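Side-chain contacts in malonyl CoA-acyl carrier protein transacylase (Bartonella henselae, PDB 3QAT), which probably transfers the malonyl group of malonyl-CoA to acyl carrier protein, providing the chain-extending unit for bacterial fatty acid biosynthesis: residues 59-64 against 126-131; 225-230 against 248-253; 289-294 against 298-303. One frame throughout, in Å; residues are numbered along the deposited sequence. Where two conformers were deposited one is given.

Interaction 1: residues 59-64 against 126-131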
loop_
_atom_site.group_PDB
_atom_site.type_symbol
_atom_site.label_atom_id
_atom_site.label_comp_id
_atom_site.label_asym_id
_atom_site.label_seq_id
_atom_site.Cartn_x
_atom_site.Cartn_y
_atom_site.Cartn_z
ATOM N N LEU A 59 -14.410 -7.417 -5.043
ATOM C CA LEU A 59 -13.490 -6.270 -5.017
ATOM C C LEU A 59 -12.273 -6.520 -4.133
ATOM O O LEU A 59 -11.179 -6.034 -4.428
ATOM C CB LEU A 59 -14.235 -5.021 -4.519
ATOM C CG LEU A 59 -13.430 -3.725 -4.414
ATOM C CD1 LEU A 59 -12.778 -3.334 -5.750
ATOM C CD2 LEU A 59 -14.307 -2.578 -3.895
ATOM N N THR A 60 -12.455 -7.276 -3.056
ATOM C CA THR A 60 -11.385 -7.501 -2.085
ATOM C C THR A 60 -10.337 -8.490 -2.617
ATOM O O THR A 60 -9.185 -8.431 -2.179
ATOM C CB THR A 60 -12.021 -7.928 -0.745
ATOM O OG1 THR A 60 -12.661 -6.771 -0.192
ATOM C CG2 THR A 60 -11.008 -8.447 0.269
ATOM N N LEU A 61 -10.720 -9.376 -3.548
ATOM C CA LEU A 61 -9.706 -10.266 -4.161
ATOM C C LEU A 61 -8.534 -9.387 -4.582
ATOM O O LEU A 61 -8.713 -8.346 -5.233
ATOM C CB LEU A 61 -10.278 -10.955 -5.382
ATOM C CG LEU A 61 -11.375 -11.976 -5.084
ATOM C CD1 LEU A 61 -11.886 -12.444 -6.427
ATOM C CD2 LEU A 61 -10.804 -13.123 -4.265
ATOM N N THR A 62 -7.328 -9.808 -4.200
ATOM C CA THR A 62 -6.162 -8.925 -4.395
ATOM C C THR A 62 -5.897 -8.571 -5.885
ATOM O O THR A 62 -5.467 -7.442 -6.178
ATOM C CB THR A 62 -4.934 -9.470 -3.657
ATOM O OG1 THR A 62 -3.925 -8.438 -3.551
ATOM C CG2 THR A 62 -4.422 -10.714 -4.348
ATOM N N ALA A 63 -6.254 -9.463 -6.813
ATOM C CA ALA A 63 -6.121 -9.156 -8.243
ATOM C C ALA A 63 -7.029 -8.016 -8.690
ATOM O O ALA A 63 -6.763 -7.367 -9.704
ATOM C CB ALA A 63 -6.360 -10.393 -9.093
ATOM N N ASN A 64 -8.096 -7.765 -7.915
ATOM C CA ASN A 64 -8.961 -6.602 -8.141
ATOM C C ASN A 64 -8.604 -5.392 -7.287
ATOM O O ASN A 64 -8.508 -4.264 -7.805
ATOM C CB ASN A 64 -10.427 -7.006 -7.968
ATOM C CG ASN A 64 -10.841 -7.997 -9.016
ATOM O OD1 ASN A 64 -10.296 -8.002 -10.137
ATOM N ND2 ASN A 64 -11.774 -8.877 -8.670
ATOM N N ALA A 126 -0.250 -13.011 -9.154
ATOM C CA ALA A 126 0.904 -13.827 -8.735
ATOM C C ALA A 126 0.857 -14.088 -7.242
ATOM O O ALA A 126 1.169 -15.194 -6.785
ATOM C CB ALA A 126 2.214 -13.179 -9.124
ATOM N N MET A 127 0.429 -13.080 -6.487
ATOM C CA MET A 127 0.265 -13.250 -5.026
ATOM C C MET A 127 -0.851 -14.238 -4.655
ATOM O O MET A 127 -0.640 -15.094 -3.780
ATOM C CB MET A 127 0.036 -11.896 -4.382
ATOM C CG MET A 127 1.306 -11.085 -4.380
ATOM S SD MET A 127 1.025 -9.463 -3.671
ATOM C CE MET A 127 2.655 -8.922 -3.620
ATOM N N GLN A 128 -1.999 -14.142 -5.321
ATOM C CA GLN A 128 -3.130 -15.046 -5.061
ATOM C C GLN A 128 -2.689 -16.496 -5.301
ATOM O O GLN A 128 -3.134 -17.406 -4.587
ATOM C CB GLN A 128 -4.347 -14.682 -5.938
ATOM C CG GLN A 128 -5.668 -15.483 -5.652
ATOM C CD GLN A 128 -6.457 -14.991 -4.423
ATOM O OE1 GLN A 128 -6.881 -15.797 -3.582
ATOM N NE2 GLN A 128 -6.669 -13.672 -4.319
ATOM N N ALA A 129 -1.797 -16.694 -6.279
ATOM C CA ALA A 129 -1.384 -18.041 -6.745
ATOM C C ALA A 129 -0.108 -18.606 -6.105
ATOM O O ALA A 129 0.237 -19.765 -6.344
ATOM C CB ALA A 129 -1.244 -18.042 -8.285
ATOM N N ALA A 130 0.599 -17.801 -5.319
ATOM C CA ALA A 130 1.927 -18.157 -4.820
ATOM C C ALA A 130 1.949 -19.456 -3.996
ATOM O O ALA A 130 2.842 -20.283 -4.180
ATOM C CB ALA A 130 2.520 -17.017 -3.999
ATOM N N VAL A 131 0.994 -19.601 -3.080
ATOM C CA VAL A 131 0.932 -20.805 -2.242
ATOM C C VAL A 131 -0.433 -21.452 -2.386
ATOM O O VAL A 131 -1.452 -20.783 -2.590
ATOM C CB VAL A 131 1.271 -20.560 -0.726
ATOM C CG1 VAL A 131 2.394 -19.537 -0.577
ATOM C CG2 VAL A 131 0.034 -20.118 0.056
HETATM O O HOH W 1 -7.051 -12.281 -6.458
#
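Q128 meets T62 and L61 in a partly buried, water-mediated contact between residues near the C-terminal end of helix 113-129 and the first residues of helix 62-82. The example illustrates how an amide can reach a backbone N-H at a helix start through a water. Helix 62-82 begins just after L61, which holds the N-cap position, so the N-H of A63 lies in its first turn. A water oxygen accepts a hydrogen bond from A63 N (2.9 Å) and another from Q128 NE2 (2.6 Å), joining the two helices through one atom. The glutamine reaches it by a chain that leaves with CG anti to the backbone N (chi1 -174°) and then bends at chi2 (79°), which brings the amide nitrogen across the gap.

Around this bridge the direct contacts are loose and limited to the same nitrogen. The methyl CG2 of T62 lies 3.7 Å from Q128 NE2, the two side chains passing in opposite directions, while L61 CD2 brushes Q128 NE2 from another side at 4.2 Å. The other branch of T62 is occupied elsewhere: OG1 is hydrogen-bonded to Q66 and Q14, and the side chain lies near, without touching, G96, S98 and G100, which probably form the nucleophile elbow of the acyltransferase fold.

No hydrogen bond joins the segments directly. The chemistry is therefore that of two N-H donors made compatible by one acceptor: a backbone N-H and an amide N-H cannot pair with each other, and the intervening water satisfies both.

Interaction 2: residues 225-230 against 248-253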
loop_
_atom_site.group_PDB
_atom_site.type_symbol
_atom_site.label_atom_id
_atom_site.label_comp_id
_atom_site.label_asym_id
_atom_site.label_seq_id
_atom_site.Cartn_x
_atom_site.Cartn_y
_atom_site.Cartn_z
ATOM N N VAL A 225 8.987 -3.231 -18.466
ATOM C CA VAL A 225 8.175 -2.024 -18.490
ATOM C C VAL A 225 9.032 -0.775 -18.676
ATOM O O VAL A 225 10.128 -0.668 -18.104
ATOM C CB VAL A 225 7.302 -1.917 -17.177
ATOM C CG1 VAL A 225 8.123 -1.597 -15.947
ATOM C CG2 VAL A 225 6.195 -0.934 -17.356
ATOM N N ASN A 226 8.530 0.182 -19.457
ATOM C CA ASN A 226 9.167 1.502 -19.490
ATOM C C ASN A 226 9.140 2.152 -18.123
ATOM O O ASN A 226 8.110 2.116 -17.412
ATOM C CB ASN A 226 8.455 2.423 -20.472
ATOM C CG ASN A 226 8.686 2.023 -21.900
ATOM O OD1 ASN A 226 9.785 1.609 -22.271
ATOM N ND2 ASN A 226 7.648 2.155 -22.723
ATOM N N LYS A 227 10.279 2.706 -17.734
ATOM C CA LYS A 227 10.364 3.384 -16.451
ATOM C C LYS A 227 11.274 4.607 -16.528
ATOM O O LYS A 227 12.215 4.666 -17.351
ATOM C CB LYS A 227 10.815 2.432 -15.338
ATOM C CG LYS A 227 12.231 1.925 -15.464
ATOM C CD LYS A 227 12.477 0.765 -14.525
ATOM C CE LYS A 227 13.948 0.336 -14.565
ATOM N NZ LYS A 227 14.378 -0.213 -15.916
ATOM N N THR A 228 10.945 5.576 -15.681
ATOM C CA THR A 228 11.711 6.803 -15.525
ATOM C C THR A 228 11.929 7.077 -14.037
ATOM O O THR A 228 11.104 6.679 -13.206
ATOM C CB THR A 228 10.971 8.020 -16.128
ATOM O OG1 THR A 228 10.240 7.630 -17.304
ATOM C CG2 THR A 228 11.980 9.102 -16.499
ATOM N N ALA A 229 13.015 7.767 -13.698
ATOM C CA ALA A 229 13.249 8.186 -12.305
ATOM C C ALA A 229 12.047 9.001 -11.825
ATOM O O ALA A 229 11.545 9.871 -12.554
ATOM C CB ALA A 229 14.556 9.039 -12.193
ATOM N N PRO A 230 11.560 8.732 -10.597
ATOM C CA PRO A 230 10.431 9.537 -10.112
ATOM C C PRO A 230 10.813 11.008 -9.923
ATOM O O PRO A 230 11.974 11.312 -9.598
ATOM C CB PRO A 230 10.093 8.895 -8.755
ATOM C CG PRO A 230 11.411 8.326 -8.289
ATOM C CD PRO A 230 12.058 7.791 -9.582
ATOM N N ARG A 248 17.321 0.591 -9.084
ATOM C CA ARG A 248 17.274 0.207 -7.676
ATOM C C ARG A 248 15.829 0.082 -7.199
ATOM O O ARG A 248 15.503 -0.845 -6.469
ATOM C CB ARG A 248 18.000 1.207 -6.789
ATOM C CG ARG A 248 17.964 0.784 -5.338
ATOM C CD ARG A 248 19.013 1.491 -4.536
ATOM N NE ARG A 248 18.597 1.597 -3.145
ATOM C CZ ARG A 248 18.782 0.657 -2.218
ATOM N NH1 ARG A 248 19.383 -0.494 -2.524
ATOM N NH2 ARG A 248 18.386 0.871 -0.978
ATOM N N ILE A 249 14.981 1.015 -7.616
ATOM C CA ILE A 249 13.544 0.959 -7.259
ATOM C C ILE A 249 12.919 -0.369 -7.721
ATOM O O ILE A 249 12.180 -0.983 -6.952
ATOM C CB ILE A 249 12.781 2.172 -7.795
ATOM C CG1 ILE A 249 13.167 3.412 -6.978
ATOM C CG2 ILE A 249 11.254 1.941 -7.780
ATOM C CD1 ILE A 249 12.770 4.747 -7.604
ATOM N N VAL A 250 13.237 -0.828 -8.936
ATOM C CA VAL A 250 12.736 -2.134 -9.388
ATOM C C VAL A 250 13.188 -3.239 -8.433
ATOM O O VAL A 250 12.383 -4.091 -8.024
ATOM C CB VAL A 250 13.140 -2.446 -10.867
ATOM C CG1 VAL A 250 13.098 -3.962 -11.165
ATOM C CG2 VAL A 250 12.246 -1.663 -11.810
ATOM N N SER A 251 14.467 -3.221 -8.029
ATOM C CA SER A 251 14.977 -4.251 -7.144
ATOM C C SER A 251 14.234 -4.231 -5.800
ATOM O O SER A 251 13.866 -5.276 -5.265
ATOM C CB SER A 251 16.486 -4.073 -6.951
ATOM O OG SER A 251 16.983 -4.993 -6.004
ATOM N N LEU A 252 14.001 -3.036 -5.285
ATOM C CA LEU A 252 13.297 -2.864 -4.013
ATOM C C LEU A 252 11.827 -3.264 -4.068
ATOM O O LEU A 252 11.317 -3.774 -3.077
ATOM C CB LEU A 252 13.432 -1.433 -3.505
ATOM C CG LEU A 252 14.849 -0.963 -3.166
ATOM C CD1 LEU A 252 14.817 0.546 -3.022
ATOM C CD2 LEU A 252 15.381 -1.620 -1.876
ATOM N N LEU A 253 11.178 -3.042 -5.220
ATOM C CA LEU A 253 9.791 -3.553 -5.413
ATOM C C LEU A 253 9.745 -5.093 -5.385
ATOM O O LEU A 253 8.804 -5.681 -4.815
ATOM C CB LEU A 253 9.184 -3.026 -6.711
ATOM C CG LEU A 253 8.924 -1.518 -6.778
ATOM C CD1 LEU A 253 8.471 -1.181 -8.186
ATOM C CD2 LEU A 253 7.836 -1.114 -5.783
#
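K227 and V250 touch where the loop after helix 212-224 passes across one turn of helix 246-258, and the lysine gives a good example of a charged residue used for its hydrocarbon. Its CB points toward the helix, yet CB and CG do not come within contact distance of V250. CG sits between the backbone N and the carbonyl carbon (chi1 67°), and from there the chain runs extended through CG and CD. CD is the atom that arrives, 3.6 Å from V250 CG2. CE follows alongside the same methyl, at 3.8 Å from V250 CG2. The chain then turns at chi4 (-65°), and NZ ends farther from that methyl than either carbon. The two side chains cross at about a right angle. On the valine it is CG2, the branch beside the backbone N, that meets two successive methylenes of the lysine.

A second contact, purely apolar, lies three residues farther along the loop. I249 sends its terminal methyl end-on to the ring of P230, where CD1 is 3.7 Å from P230 CD and 3.9 Å from P230 CG. Both residues are buried. Between the two contacts no hydrogen bond crosses from loop to helix; the loop is tied instead to T110 by backbone hydrogen bonding at T228.

The same helix residues have further neighbours. I249 also packs on L105 of helix 100-107 and on E243 of strand 242-243, and V250 rests on L222 of helix 212-224. P230 also touches A108 and T110, in the loop after helix 100-107, so I249 is shared by the proline and that helix.

Interaction 3: residues 289-294 against 298-303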
loop_
_atom_site.group_PDB
_atom_site.type_symbol
_atom_site.label_atom_id
_atom_site.label_comp_id
_atom_site.label_asym_id
_atom_site.label_seq_id
_atom_site.Cartn_x
_atom_site.Cartn_y
_atom_site.Cartn_z
ATOM N N GLY A 289 -5.104 7.212 10.113
ATOM C CA GLY A 289 -5.259 6.637 11.469
ATOM C C GLY A 289 -3.908 6.205 12.038
ATOM O O GLY A 289 -3.578 6.518 13.195
ATOM N N LEU A 290 -3.100 5.541 11.215
ATOM C CA LEU A 290 -1.766 5.126 11.635
ATOM C C LEU A 290 -0.859 6.331 11.924
ATOM O O LEU A 290 -0.152 6.330 12.925
ATOM C CB LEU A 290 -1.109 4.218 10.594
ATOM C CG LEU A 290 -1.778 2.880 10.309
ATOM C CD1 LEU A 290 -1.110 2.150 9.148
ATOM C CD2 LEU A 290 -1.733 1.995 11.575
ATOM N N ALA A 291 -0.882 7.324 11.034
ATOM C CA ALA A 291 0.028 8.494 11.170
ATOM C C ALA A 291 -0.216 9.189 12.498
ATOM O O ALA A 291 0.741 9.558 13.197
ATOM C CB ALA A 291 -0.132 9.487 10.013
ATOM N N ARG A 292 -1.489 9.341 12.866
ATOM C CA ARG A 292 -1.839 10.020 14.115
ATOM C C ARG A 292 -1.397 9.262 15.369
ATOM O O ARG A 292 -1.122 9.888 16.418
ATOM C CB ARG A 292 -3.338 10.356 14.141
ATOM C CG ARG A 292 -3.716 11.370 13.062
ATOM C CD ARG A 292 -5.165 11.836 13.171
ATOM N NE ARG A 292 -5.476 12.790 12.106
ATOM C CZ ARG A 292 -6.659 12.875 11.502
ATOM N NH1 ARG A 292 -7.645 12.043 11.846
ATOM N NH2 ARG A 292 -6.853 13.768 10.533
ATOM N N ARG A 293 -1.304 7.938 15.261
ATOM C CA ARG A 293 -0.822 7.089 16.355
ATOM C C ARG A 293 0.699 7.145 16.427
ATOM O O ARG A 293 1.269 7.127 17.520
ATOM C CB ARG A 293 -1.305 5.651 16.191
ATOM C CG ARG A 293 -2.798 5.493 16.490
ATOM C CD ARG A 293 -3.294 4.077 16.208
ATOM N NE ARG A 293 -4.750 3.968 16.335
ATOM C CZ ARG A 293 -5.403 3.799 17.485
ATOM N NH1 ARG A 293 -4.740 3.711 18.646
ATOM N NH2 ARG A 293 -6.735 3.725 17.480
ATOM N N ILE A 294 1.355 7.241 15.277
ATOM C CA ILE A 294 2.815 7.286 15.225
ATOM C C ILE A 294 3.394 8.614 15.713
ATOM O O ILE A 294 4.418 8.630 16.415
ATOM C CB ILE A 294 3.315 7.006 13.781
ATOM C CG1 ILE A 294 2.973 5.562 13.380
ATOM C CG2 ILE A 294 4.843 7.267 13.661
ATOM C CD1 ILE A 294 3.010 5.314 11.856
ATOM N N ILE A 298 2.300 15.873 13.843
ATOM C CA ILE A 298 2.117 16.099 12.404
ATOM C C ILE A 298 0.639 16.284 12.072
ATOM O O ILE A 298 -0.241 15.790 12.777
ATOM C CB ILE A 298 2.703 14.954 11.542
ATOM C CG1 ILE A 298 2.255 13.612 12.107
ATOM C CG2 ILE A 298 4.230 15.085 11.440
ATOM C CD1 ILE A 298 2.473 12.424 11.210
ATOM N N LYS A 299 0.369 17.020 11.011
ATOM C CA LYS A 299 -0.987 17.146 10.506
ATOM C C LYS A 299 -1.130 16.012 9.498
ATOM O O LYS A 299 -0.297 15.871 8.599
ATOM C CB LYS A 299 -1.183 18.493 9.816
ATOM N N ALA A 300 -2.155 15.196 9.688
ATOM C CA ALA A 300 -2.438 14.076 8.780
ATOM C C ALA A 300 -3.845 14.288 8.203
ATOM O O ALA A 300 -4.832 14.421 8.952
ATOM C CB ALA A 300 -2.353 12.784 9.527
ATOM N N LEU A 301 -3.933 14.316 6.872
ATOM C CA LEU A 301 -5.169 14.681 6.191
ATOM C C LEU A 301 -5.496 13.682 5.110
ATOM O O LEU A 301 -4.610 13.259 4.374
ATOM C CB LEU A 301 -5.060 16.082 5.553
ATOM C CG LEU A 301 -4.796 17.255 6.517
ATOM C CD1 LEU A 301 -4.629 18.523 5.729
ATOM C CD2 LEU A 301 -5.930 17.387 7.532
ATOM N N THR A 302 -6.774 13.331 5.021
ATOM C CA THR A 302 -7.258 12.464 3.942
ATOM C C THR A 302 -7.600 13.295 2.689
ATOM O O THR A 302 -8.115 14.413 2.783
ATOM C CB THR A 302 -8.482 11.628 4.375
ATOM O OG1 THR A 302 -9.452 12.453 5.038
ATOM C CG2 THR A 302 -8.060 10.512 5.328
ATOM N N VAL A 303 -7.344 12.724 1.515
ATOM C CA VAL A 303 -7.695 13.366 0.230
ATOM C C VAL A 303 -8.427 12.382 -0.689
ATOM O O VAL A 303 -7.798 11.668 -1.490
ATOM C CB VAL A 303 -6.446 13.925 -0.491
ATOM C CG1 VAL A 303 -6.864 14.893 -1.565
ATOM C CG2 VAL A 303 -5.503 14.635 0.507
HETATM O O HOH W 2 -3.932 15.484 11.996
#
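R292 and A300 are joined by the direct hydrogen bond of this contact, a worked case of a helix side chain serving the outer edge of a sheet. NH2 of the arginine donates to the carbonyl oxygen of A300 over 2.6 Å. The bond is short but not straight, with 137° at the hydrogen. Seen from the acceptor, the donor lies nearly in line with the C=O bond (160°) and somewhat off the carbonyl plane. The oxygen lies at the guanidinium edge, tilted 29° out of the plane of that group. An extended chain from CG to NE carries the group to the edge of the strand.

The water-mediated link runs beside it. One water accepts from R292 NE at 3.1 Å and from A300 N at 2.9 Å, so the same guanidinium serves both backbone polar atoms of A300, one directly and one through solvent. Strand 299-303 is one of the two outermost strands of the four-stranded parallel sheet, and K299, L301 and V303 bond through their backbones to strand 275-281. The arginine and water thus supply A300 with partners on the side where no further strand of this chain follows. Helix 286-294 and strand 299-303 are the helix and second strand of a beta-alpha-beta unit that starts with strand 275-281.

Apolar packing makes up the rest of the contact. A291 CB and A300 CB meet at 4.0 Å, both pointing toward the opposing segment, and the small methyls let helix and strand approach closely. R292 CG lies 4.0 Å from A300 CB, adding its own hydrocarbon. I298 CD1 lies 3.9 Å from A291 O and 4.1 Å from A291 CB; A291 and I298 both also rest on L278 of strand 275-281.

The three contacts follow one another along the chain, each closing before the next opens, and all lie in the acyl transferase domain. Interactions 1 and 2 belong to the helical part, their centres 22 Å apart and nearest atoms about 7 Å; helix 212-224 packs against residues of both. Interaction 3 lies at the edge of the parallel sheet, its centre 28 Å from that of interaction 1, on the opposite side of the chain's centre, and 27 Å from that of interaction 2. None touches another. The first two thus tie helices and a loop together on the helical side, while interaction 3 joins the helix of a beta-alpha-beta unit to the sheet's end, so each region of this one acyl transferase fold is held by local contacts.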